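Long-range contact in uncharacterized protein TP-0789 domain-containing protein (Desulfovibrio piger ATCC 29098, PDB 4Z48), which is of unknown function but has a LolA-like fold, as in the carrier that takes lipoproteins across the periplasm: residues Q21-S25 / G203-V207. Numbering follows the deposited sequence.
Sequences QVDTS and GIWTV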
ATOM      1  N   GLN A  21     -12.362   7.451  -4.356  1.00 28.44           N
ATOM      2  CA  GLN A  21     -12.566   8.309  -5.535  1.00 28.84           C
ATOM      3  C   GLN A  21     -11.413   9.309  -5.770  1.00 30.96           C
ATOM      4  O   GLN A  21     -11.386   9.930  -6.833  1.00 31.01           O
ATOM      5  CB  GLN A  21     -13.899   9.056  -5.457  1.00 31.08           C
ATOM      6  CG  GLN A  21     -15.074   8.195  -5.958  1.00 46.13           C
ATOM      7  CD  GLN A  21     -16.392   8.485  -5.270  1.00 74.47           C
ATOM      8  OE1 GLN A  21     -16.621   9.561  -4.685  1.00 68.29           O
ATOM      9  NE2 GLN A  21     -17.308   7.528  -5.349  1.00 74.16           N
ATOM     10  N   VAL A  22     -10.464   9.453  -4.815  1.00 27.18           N
ATOM     11  CA  VAL A  22      -9.331  10.407  -4.942  1.00 27.74           C
ATOM     12  C   VAL A  22      -8.460  10.081  -6.184  1.00 30.74           C
ATOM     13  O   VAL A  22      -8.164  10.977  -6.981  1.00 30.33           O
ATOM     14  CB  VAL A  22      -8.480  10.477  -3.643  1.00 31.43           C
ATOM     15  CG1 VAL A  22      -7.215  11.329  -3.841  1.00 31.21           C
ATOM     16  CG2 VAL A  22      -9.320  11.010  -2.473  1.00 31.05           C
ATOM     17  N   ASP A  23      -8.105   8.817  -6.368  1.00 26.89           N
ATOM     18  CA  ASP A  23      -7.257   8.411  -7.491  1.00 26.98           C
ATOM     19  C   ASP A  23      -8.084   8.258  -8.788  1.00 29.10           C
ATOM     20  O   ASP A  23      -8.655   7.197  -9.044  1.00 27.02           O
ATOM     21  CB  ASP A  23      -6.479   7.120  -7.163  1.00 28.30           C
ATOM     22  CG  ASP A  23      -5.504   6.700  -8.262  1.00 35.90           C
ATOM     23  OD1 ASP A  23      -5.225   7.529  -9.156  1.00 33.15           O
ATOM     24  OD2 ASP A  23      -5.036   5.519  -8.238  1.00 41.43           O
ATOM     25  N   THR A  24      -8.094   9.319  -9.626  1.00 25.70           N
ATOM     26  CA  THR A  24      -8.871   9.373 -10.872  1.00 25.36           C
ATOM     27  C   THR A  24      -8.011   8.925 -12.086  1.00 29.55           C
ATOM     28  O   THR A  24      -8.471   8.951 -13.231  1.00 30.52           O
ATOM     29  CB  THR A  24      -9.415  10.797 -11.045  1.00 33.11           C
ATOM     30  OG1 THR A  24      -8.323  11.725 -11.007  1.00 32.34           O
ATOM     31  CG2 THR A  24     -10.447  11.172  -9.969  1.00 32.35           C
ATOM     32  N   SER A  25      -6.771   8.534 -11.827  1.00 25.00           N
ATOM     33  CA  SER A  25      -5.804   8.138 -12.860  1.00 23.91           C
ATOM     34  C   SER A  25      -6.077   6.779 -13.474  1.00 28.04           C
ATOM     35  O   SER A  25      -6.707   5.943 -12.836  1.00 27.01           O
ATOM     36  CB  SER A  25      -4.389   8.133 -12.295  1.00 24.10           C
ATOM     37  OG  SER A  25      -4.099   6.981 -11.525  1.00 26.70           O
ATOM     38  N   GLY A 203      -3.069  17.079 -10.492  1.00 28.16           N
ATOM     39  CA  GLY A 203      -4.407  17.283  -9.946  1.00 27.60           C
ATOM     40  C   GLY A 203      -4.899  16.250  -8.951  1.00 27.45           C
ATOM     41  O   GLY A 203      -6.074  16.278  -8.594  1.00 27.10           O
ATOM     42  N   ILE A 204      -4.017  15.319  -8.493  1.00 24.26           N
ATOM     43  CA  ILE A 204      -4.387  14.238  -7.572  1.00 23.04           C
ATOM     44  C   ILE A 204      -3.518  14.291  -6.305  1.00 25.12           C
ATOM     45  O   ILE A 204      -2.300  14.044  -6.360  1.00 22.88           O
ATOM     46  CB  ILE A 204      -4.247  12.823  -8.258  1.00 26.34           C
ATOM     47  CG1 ILE A 204      -5.039  12.722  -9.605  1.00 26.91           C
ATOM     48  CG2 ILE A 204      -4.630  11.677  -7.276  1.00 28.07           C
ATOM     49  CD1 ILE A 204      -4.793  11.377 -10.449  1.00 26.58           C
ATOM     50  N   TRP A 205      -4.167  14.522  -5.161  1.00 24.20           N
ATOM     51  CA  TRP A 205      -3.502  14.518  -3.861  1.00 23.28           C
ATOM     52  C   TRP A 205      -2.955  13.096  -3.625  1.00 24.42           C
ATOM     53  O   TRP A 205      -3.710  12.124  -3.725  1.00 24.20           O
ATOM     54  CB  TRP A 205      -4.484  14.969  -2.768  1.00 22.70           C
ATOM     55  CG  TRP A 205      -4.563  16.464  -2.654  1.00 23.68           C
ATOM     56  CD1 TRP A 205      -5.601  17.262  -3.030  1.00 26.97           C
ATOM     57  CD2 TRP A 205      -3.530  17.342  -2.178  1.00 23.85           C
ATOM     58  NE1 TRP A 205      -5.282  18.581  -2.821  1.00 27.09           N
ATOM     59  CE2 TRP A 205      -4.026  18.658  -2.273  1.00 28.26           C
ATOM     60  CE3 TRP A 205      -2.248  17.137  -1.637  1.00 25.06           C
ATOM     61  CZ2 TRP A 205      -3.286  19.770  -1.848  1.00 28.61           C
ATOM     62  CZ3 TRP A 205      -1.500  18.237  -1.247  1.00 27.38           C
ATOM     63  CH2 TRP A 205      -2.009  19.539  -1.375  1.00 29.06           C
ATOM     64  N   THR A 206      -1.607  12.991  -3.485  1.00 18.57           N
ATOM     65  CA  THR A 206      -0.885  11.722  -3.387  1.00 17.31           C
ATOM     66  C   THR A 206       0.051  11.719  -2.183  1.00 21.42           C
ATOM     67  O   THR A 206       0.724  12.722  -1.930  1.00 19.82           O
ATOM     68  CB  THR A 206      -0.062  11.537  -4.696  1.00 20.83           C
ATOM     69  OG1 THR A 206      -0.904  11.719  -5.830  1.00 23.15           O
ATOM     70  CG2 THR A 206       0.638  10.151  -4.794  1.00 17.51           C
ATOM     71  N   VAL A 207       0.132  10.581  -1.478  1.00 18.67           N
ATOM     72  CA  VAL A 207       1.100  10.392  -0.380  1.00 19.21           C
ATOM     73  C   VAL A 207       2.434  10.205  -1.062  1.00 22.03           C
ATOM     74  O   VAL A 207       2.520   9.380  -1.979  1.00 20.89           O
ATOM     75  CB  VAL A 207       0.729   9.204   0.574  1.00 23.55           C
ATOM     76  CG1 VAL A 207       1.908   8.830   1.473  1.00 21.64           C
ATOM     77  CG2 VAL A 207      -0.515   9.545   1.430  1.00 23.42           C
TER
HETATM   78  O   HOH W   1      -8.271  14.356  -9.708  1.00 26.62           O
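Where Ile204 lies against Asp23 and its neighbours, the loop leaving helix 8-20 of this LolA-like fold, an antiparallel beta structure with a helix at its N-terminus, is fastened to the start of strand 204-214. The site illustrates how one branched side chain can dock a loop containing an Asx turn, Asp23 to Ser25. Just ahead of the strand, the carbonyl of Gly203 reaches the loop through a water: this molecule donates to Gly203 O and also bonds OG1 of Thr24, 2.9 Å away. Ile204 carries most of the direct contact, its two branches dividing the loop between them. The methyl CG2 of Ile204, set opposite the backbone N by chi1 of -54°, lies 3.6 Å from Val22 O and farther from the methyl CG1 of Val22, a looser apolar touch. The other branch, extended at chi2 173°, carries CD1 onward to the Asx turn, where it lies 3.6 Å from Thr24 OG1 and 3.8 Å from Ser25 CB. The Thr24 and Ile204 side chains pass antiparallel, and Thr24 OG1 also lies 3.7 Å from Ile204 CG1. Tyr230 of strand 219-230 touches Ile204, Asp23 and Ser25, joining a third part of the fold to the contact. At Trp205 it is the backbone that takes part: Val22 CG1 rests 3.6 Å from Trp205 O, while the indole turns from the loop and packs on Thr174 and Leu176. Thr206 turns back on its own strand, its hydroxyl donating to Ile204 O from above the carbonyl plane and also bonding Tyr230 OH. Within the loop, two donors grip Asp23 OD1 and should restrain the carboxylate's rotation: Ser25 N approaches 46° out of the carboxylate plane, whereas Ser25 OG meets the syn lone pair of Asp23 OD1 at 2.7 Å.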